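PDB 5AWV: putative hexose oxidase from Nonomuraea sp. ATCC 39727, which carries covalently attached FAD and probably oxidises a sugar on glycopeptide antibiotics, here in complex with teicoplanin. Local coordinates for residues T112-D117 with E136-G141; T130-Y135 with A352-R357. All blocks are in the same frame, centred on the assembly; numbering follows the deposited sequence.

Contact 1 (T112-D117 with E136-G141); sequences TEIAYD and EKLYLG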
loop_
_atom_site.group_PDB
_atom_site.type_symbol
_atom_site.label_atom_id
_atom_site.label_comp_id
_atom_site.label_asym_id
_atom_site.label_seq_id
_atom_site.Cartn_x
_atom_site.Cartn_y
_atom_site.Cartn_z
ATOM N N THR A 112 -13.893 -7.011 -3.929
ATOM C CA THR A 112 -13.209 -6.301 -5.010
ATOM C C THR A 112 -14.124 -5.304 -5.784
ATOM O O THR A 112 -13.854 -4.991 -6.922
ATOM C CB THR A 112 -12.614 -7.274 -6.040
ATOM O OG1 THR A 112 -13.673 -8.043 -6.584
ATOM C CG2 THR A 112 -11.625 -8.174 -5.466
ATOM N N GLU A 113 -15.204 -4.825 -5.205
ATOM C CA GLU A 113 -16.022 -3.827 -5.925
ATOM C C GLU A 113 -15.305 -2.460 -6.110
ATOM O O GLU A 113 -14.594 -1.996 -5.215
ATOM C CB GLU A 113 -17.336 -3.604 -5.157
ATOM C CG GLU A 113 -18.160 -2.427 -5.688
ATOM C CD GLU A 113 -19.601 -2.756 -5.966
ATOM O OE1 GLU A 113 -20.496 -2.238 -5.236
ATOM O OE2 GLU A 113 -19.814 -3.499 -6.960
ATOM N N ILE A 114 -15.520 -1.827 -7.256
ATOM C CA ILE A 114 -15.089 -0.482 -7.518
ATOM C C ILE A 114 -16.235 0.136 -8.261
ATOM O O ILE A 114 -16.605 -0.334 -9.388
ATOM C CB ILE A 114 -13.817 -0.424 -8.389
ATOM C CG1 ILE A 114 -12.704 -1.249 -7.785
ATOM C CG2 ILE A 114 -13.458 1.036 -8.780
ATOM C CD1 ILE A 114 -11.578 -1.438 -8.821
ATOM N N ALA A 115 -16.857 1.139 -7.679
ATOM C CA ALA A 115 -18.054 1.735 -8.296
ATOM C C ALA A 115 -18.366 3.075 -7.769
ATOM O O ALA A 115 -17.966 3.465 -6.651
ATOM C CB ALA A 115 -19.257 0.870 -8.069
ATOM N N TYR A 116 -19.006 3.838 -8.623
ATOM C CA TYR A 116 -19.568 5.104 -8.182
ATOM C C TYR A 116 -20.798 4.819 -7.286
ATOM O O TYR A 116 -21.675 4.078 -7.664
ATOM C CB TYR A 116 -19.981 5.968 -9.320
ATOM C CG TYR A 116 -20.766 7.175 -8.820
ATOM C CD1 TYR A 116 -20.141 8.182 -8.041
ATOM C CD2 TYR A 116 -22.132 7.300 -9.128
ATOM C CE1 TYR A 116 -20.834 9.298 -7.599
ATOM C CE2 TYR A 116 -22.834 8.442 -8.717
ATOM C CZ TYR A 116 -22.191 9.430 -7.940
ATOM O OH TYR A 116 -22.928 10.533 -7.521
ATOM N N ASP A 117 -20.817 5.412 -6.099
ATOM C CA ASP A 117 -21.867 5.179 -5.114
ATOM C C ASP A 117 -22.705 6.415 -4.967
ATOM O O ASP A 117 -22.275 7.346 -4.269
ATOM C CB ASP A 117 -21.227 4.814 -3.777
ATOM C CG ASP A 117 -22.256 4.481 -2.681
ATOM O OD1 ASP A 117 -23.392 4.981 -2.770
ATOM O OD2 ASP A 117 -21.901 3.743 -1.762
ATOM N N GLU A 136 -6.910 0.884 -13.450
ATOM C CA GLU A 136 -7.511 0.542 -14.697
ATOM C C GLU A 136 -9.019 0.856 -14.730
ATOM O O GLU A 136 -9.486 1.413 -15.701
ATOM C CB GLU A 136 -7.193 -0.940 -14.954
ATOM C CG GLU A 136 -7.196 -1.356 -16.367
ATOM C CD GLU A 136 -6.019 -0.693 -17.156
ATOM O OE1 GLU A 136 -6.413 0.194 -17.936
ATOM O OE2 GLU A 136 -4.791 -1.012 -16.913
ATOM N N LYS A 137 -9.775 0.390 -13.721
ATOM C CA LYS A 137 -11.177 0.631 -13.699
ATOM C C LYS A 137 -11.583 2.077 -13.522
ATOM O O LYS A 137 -12.544 2.547 -14.123
ATOM C CB LYS A 137 -11.779 -0.181 -12.574
ATOM C CG LYS A 137 -13.268 -0.075 -12.379
ATOM C CD LYS A 137 -14.136 -0.716 -13.435
ATOM C CE LYS A 137 -15.658 -0.598 -13.057
ATOM N NZ LYS A 137 -16.058 -1.703 -12.128
ATOM N N LEU A 138 -10.918 2.782 -12.634
ATOM C CA LEU A 138 -11.175 4.218 -12.458
ATOM C C LEU A 138 -10.904 4.981 -13.777
ATOM O O LEU A 138 -11.673 5.902 -14.132
ATOM C CB LEU A 138 -10.354 4.776 -11.313
ATOM C CG LEU A 138 -10.736 4.396 -9.864
ATOM C CD1 LEU A 138 -9.909 5.246 -8.828
ATOM C CD2 LEU A 138 -12.207 4.696 -9.538
ATOM N N TYR A 139 -9.840 4.615 -14.470
ATOM C CA TYR A 139 -9.501 5.245 -15.728
ATOM C C TYR A 139 -10.479 4.945 -16.869
ATOM O O TYR A 139 -11.037 5.907 -17.474
ATOM C CB TYR A 139 -8.131 4.795 -16.170
ATOM C CG TYR A 139 -7.561 5.523 -17.402
ATOM C CD1 TYR A 139 -7.679 6.888 -17.531
ATOM C CD2 TYR A 139 -7.024 4.819 -18.490
ATOM C CE1 TYR A 139 -7.145 7.557 -18.608
ATOM C CE2 TYR A 139 -6.528 5.496 -19.616
ATOM C CZ TYR A 139 -6.545 6.873 -19.631
ATOM O OH TYR A 139 -6.025 7.641 -20.687
ATOM N N LEU A 140 -10.773 3.659 -17.057
ATOM C CA LEU A 140 -11.766 3.238 -18.090
ATOM C C LEU A 140 -13.188 3.803 -17.885
ATOM O O LEU A 140 -13.808 4.372 -18.833
ATOM C CB LEU A 140 -11.730 1.731 -18.315
ATOM C CG LEU A 140 -10.429 1.238 -18.975
ATOM C CD1 LEU A 140 -10.558 -0.211 -19.403
ATOM C CD2 LEU A 140 -9.970 2.032 -20.209
ATOM N N GLY A 141 -13.667 3.704 -16.655
ATOM C CA GLY A 141 -14.971 4.079 -16.296
ATOM C C GLY A 141 -15.223 5.535 -16.305
ATOM O O GLY A 141 -16.274 5.974 -16.810
#

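Contact 2 (T130-Y135 with A352-R357); sequences TLSEVY and ASTPGR. With NAG (2-acetamido-2-deoxy-beta-D-glucopyranose), chain B.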
loop_
_atom_site.group_PDB
_atom_site.type_symbol
_atom_site.label_atom_id
_atom_site.label_comp_id
_atom_site.label_asym_id
_atom_site.label_seq_id
_atom_site.Cartn_x
_atom_site.Cartn_y
_atom_site.Cartn_z
ATOM N N THR A 130 -6.439 -4.804 -5.933
ATOM C CA THR A 130 -5.070 -4.284 -6.093
ATOM C C THR A 130 -5.093 -2.895 -6.663
ATOM O O THR A 130 -6.106 -2.502 -7.280
ATOM C CB THR A 130 -4.239 -5.210 -7.006
ATOM O OG1 THR A 130 -4.826 -5.257 -8.293
ATOM C CG2 THR A 130 -4.206 -6.620 -6.471
ATOM N N LEU A 131 -3.990 -2.143 -6.482
ATOM C CA LEU A 131 -3.807 -0.862 -7.134
ATOM C C LEU A 131 -3.935 -0.927 -8.629
ATOM O O LEU A 131 -4.635 -0.120 -9.205
ATOM C CB LEU A 131 -2.458 -0.219 -6.785
ATOM C CG LEU A 131 -2.295 0.111 -5.280
ATOM C CD1 LEU A 131 -1.003 0.873 -4.997
ATOM C CD2 LEU A 131 -3.493 0.938 -4.775
ATOM N N SER A 132 -3.396 -1.935 -9.259
ATOM C CA SER A 132 -3.535 -2.108 -10.685
ATOM C C SER A 132 -5.016 -2.175 -11.131
ATOM O O SER A 132 -5.438 -1.507 -12.106
ATOM C CB SER A 132 -2.752 -3.368 -11.097
ATOM O OG SER A 132 -2.974 -3.586 -12.448
ATOM N N GLU A 133 -5.825 -2.951 -10.393
ATOM C CA GLU A 133 -7.257 -3.047 -10.727
ATOM C C GLU A 133 -7.946 -1.720 -10.551
ATOM O O GLU A 133 -8.770 -1.343 -11.349
ATOM C CB GLU A 133 -7.951 -4.120 -9.880
ATOM C CG GLU A 133 -7.491 -5.542 -10.196
ATOM C CD GLU A 133 -7.880 -6.600 -9.095
ATOM O OE1 GLU A 133 -7.905 -6.357 -7.873
ATOM O OE2 GLU A 133 -8.173 -7.737 -9.464
ATOM N N VAL A 134 -7.618 -0.997 -9.479
ATOM C CA VAL A 134 -8.210 0.255 -9.219
ATOM C C VAL A 134 -7.868 1.229 -10.318
ATOM O O VAL A 134 -8.746 1.973 -10.789
ATOM C CB VAL A 134 -7.737 0.855 -7.862
ATOM C CG1 VAL A 134 -8.154 2.310 -7.690
ATOM C CG2 VAL A 134 -8.205 0.028 -6.647
ATOM N N TYR A 135 -6.605 1.347 -10.653
ATOM C CA TYR A 135 -6.235 2.336 -11.650
ATOM C C TYR A 135 -6.912 2.108 -13.000
ATOM O O TYR A 135 -7.378 3.036 -13.627
ATOM C CB TYR A 135 -4.729 2.392 -11.836
ATOM C CG TYR A 135 -3.895 2.793 -10.627
ATOM C CD1 TYR A 135 -4.323 3.796 -9.759
ATOM C CD2 TYR A 135 -2.648 2.219 -10.405
ATOM C CE1 TYR A 135 -3.584 4.168 -8.664
ATOM C CE2 TYR A 135 -1.871 2.634 -9.330
ATOM C CZ TYR A 135 -2.351 3.585 -8.459
ATOM O OH TYR A 135 -1.668 3.966 -7.336
ATOM N N ALA A 352 -0.374 2.903 -20.423
ATOM C CA ALA A 352 -0.083 2.160 -21.655
ATOM C C ALA A 352 0.390 0.738 -21.443
ATOM O O ALA A 352 0.104 -0.072 -22.276
ATOM C CB ALA A 352 0.889 2.898 -22.564
ATOM N N SER A 353 1.029 0.389 -20.347
ATOM C CA SER A 353 1.218 -1.068 -19.984
ATOM C C SER A 353 0.604 -1.247 -18.626
ATOM O O SER A 353 0.569 -0.281 -17.852
ATOM C CB SER A 353 2.688 -1.456 -19.959
ATOM O OG SER A 353 3.446 -0.332 -19.532
ATOM N N THR A 354 0.071 -2.441 -18.327
ATOM C CA THR A 354 -0.623 -2.657 -17.009
ATOM C C THR A 354 0.429 -2.861 -15.930
ATOM O O THR A 354 1.408 -3.594 -16.188
ATOM C CB THR A 354 -1.615 -3.857 -16.966
ATOM O OG1 THR A 354 -2.259 -4.003 -18.223
ATOM C CG2 THR A 354 -2.714 -3.658 -15.878
ATOM N N PRO A 355 0.250 -2.194 -14.736
ATOM C CA PRO A 355 1.151 -2.512 -13.611
ATOM C C PRO A 355 1.275 -4.060 -13.464
ATOM O O PRO A 355 0.257 -4.751 -13.414
ATOM C CB PRO A 355 0.476 -1.804 -12.407
ATOM C CG PRO A 355 -0.319 -0.649 -12.982
ATOM C CD PRO A 355 -0.689 -1.079 -14.396
ATOM N N GLY A 356 2.500 -4.589 -13.463
ATOM C CA GLY A 356 2.726 -6.021 -13.713
ATOM C C GLY A 356 2.868 -7.007 -12.549
ATOM O O GLY A 356 3.609 -7.995 -12.690
ATOM N N ARG A 357 2.156 -6.797 -11.432
ATOM C CA ARG A 357 2.322 -7.672 -10.241
ATOM C C ARG A 357 1.107 -8.506 -9.889
ATOM O O ARG A 357 -0.014 -8.009 -9.993
ATOM C CB ARG A 357 2.691 -6.859 -8.988
ATOM C CG ARG A 357 3.391 -7.630 -7.850
ATOM C CD ARG A 357 4.901 -7.798 -8.062
ATOM N NE ARG A 357 5.268 -7.747 -9.490
ATOM C CZ ARG A 357 5.581 -8.779 -10.292
ATOM N NH1 ARG A 357 5.658 -10.027 -9.849
ATOM N NH2 ARG A 357 5.858 -8.546 -11.578
HETATM C C1 NAG B . 10.711 -11.152 -8.556
HETATM C C2 NAG B . 9.623 -12.194 -8.353
HETATM C C3 NAG B . 10.167 -13.379 -7.566
HETATM C C4 NAG B . 11.416 -13.964 -8.206
HETATM C C5 NAG B . 12.412 -12.866 -8.565
HETATM C C6 NAG B . 13.553 -13.504 -9.336
HETATM C C7 NAG B . 7.220 -11.791 -7.742
HETATM C C8 NAG B . 6.729 -12.827 -8.787
HETATM N N2 NAG B . 8.538 -11.544 -7.599
HETATM O O3 NAG B . 9.167 -14.400 -7.519
HETATM O O4 NAG B . 12.030 -14.846 -7.246
HETATM O O5 NAG B . 11.763 -11.793 -9.338
HETATM O O6 NAG B . 14.593 -12.538 -9.179
HETATM O O7 NAG B . 6.391 -11.166 -7.086
#

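Contact 1 (T112-D117 with E136-G141)
Lys137 NZ reaches the carbonyl of Ile114 and donates a hydrogen bond to it, with NZ 3.1 Å from Ile114 O. The ammonium lies in the carbonyl plane and meets the oxygen at a C=O...N angle of 153°. The lysine gets there by bending rather than stretching out: its chain turns at chi2 (71°) and again at chi4 (-84°), which swings the amine back to the strand while the methylenes run alongside Ile114. The two side chains pass in opposite directions, Lys137 CG lying 3.8 Å from Ile114 CG2 and Lys137 CB 4.0 Å from Ile114 CD1. The one side chain thus packs through its methylenes and bonds through its amine. Lys137 also packs on Leu110 of the second subunit, which places the pair at the subunit interface. The Leu138 side chain crosses that of Ile114 at about a right angle, with Leu138 CD2 3.9 Å from Ile114 CG2. Strand 114-117 is one of the two edge strands of its antiparallel sheet within this chain; Ala115 pairs with Leu124 of strand 122-125, and helix 131-142 lies against Ile114, its Leu138 packing also on Phe123 of that second strand.

Contact 2 (T130-Y135 with A352-R357)
Ser132, in the first turn of helix 131-142, packs against Pro355 of the loop, and this is the close part of the contact: CB of Ser132 lies 3.8 Å from CB of Pro355. With its hydroxyl anti to the backbone N (chi1 175°), Ser132 sets OG over one face of the proline ring, nearly equally far from Pro355 CB, CG and CD. The same OG meets the methyl of Thr354, at 3.4 Å from CG2. Pro355 O is 3.6 Å from Ser132 OG, which does not amount to a hydrogen bond.

Thr354, though its methyl touches Ser132 OG, is an exposed residue at the border. The loose part is Gly356 and Arg357, both poorly ordered; the arginine chain, bent at chi2 and chi3, leads away from the helix. There the edge of the guanidinium makes a weak hydrogen bond to the NAG acetamide, Arg357 NH1 to NAG O7 at 3.1 Å. Ser353 OG has a weak hydrogen bond to the bound peptide.

The helix has its own order at this end. Thr130 and Glu133 form a capping box: Thr130 N gives a nearly straight bond (170°) to Glu133 OE1 at 2.9 Å, reaching the anti side of the carboxylate 23° out of its plane, and Glu133 N returns a bond to Thr130 OG1 at 3.3 Å. On the buried side Tyr135 OH bonds to Gly149 O.

The side chain of Pro355 is about 7 Å from that of Cys151, a covalent FAD attachment point. Near that residue, though not touching the FAD, loop and helix meet by van der Waals contact without a hydrogen bond between the two segments, while the loop's weak polar bonds go to the sugar and the bound peptide.

After several earlier strands the chain reaches strand 114-117, turns back through 122-125 and enters helix 131-142, whose second half closes contact 1 after only 18 intervening residues. The first half of that helix waits for contact 2: 216 residues separate 130-135 from 352-357. The segments alternate along the chain, so the two closures cross rather than nest. Contact 1 ties the helix to an edge of the five-stranded sheet; contact 2 ties it to the loop between strands 340-349 and 363-371, the outer strands of the seven-stranded sheet. They also touch directly: Ile114 CD1 packs on Val134 CA, and Glu136 OE2 on Thr354 CG2.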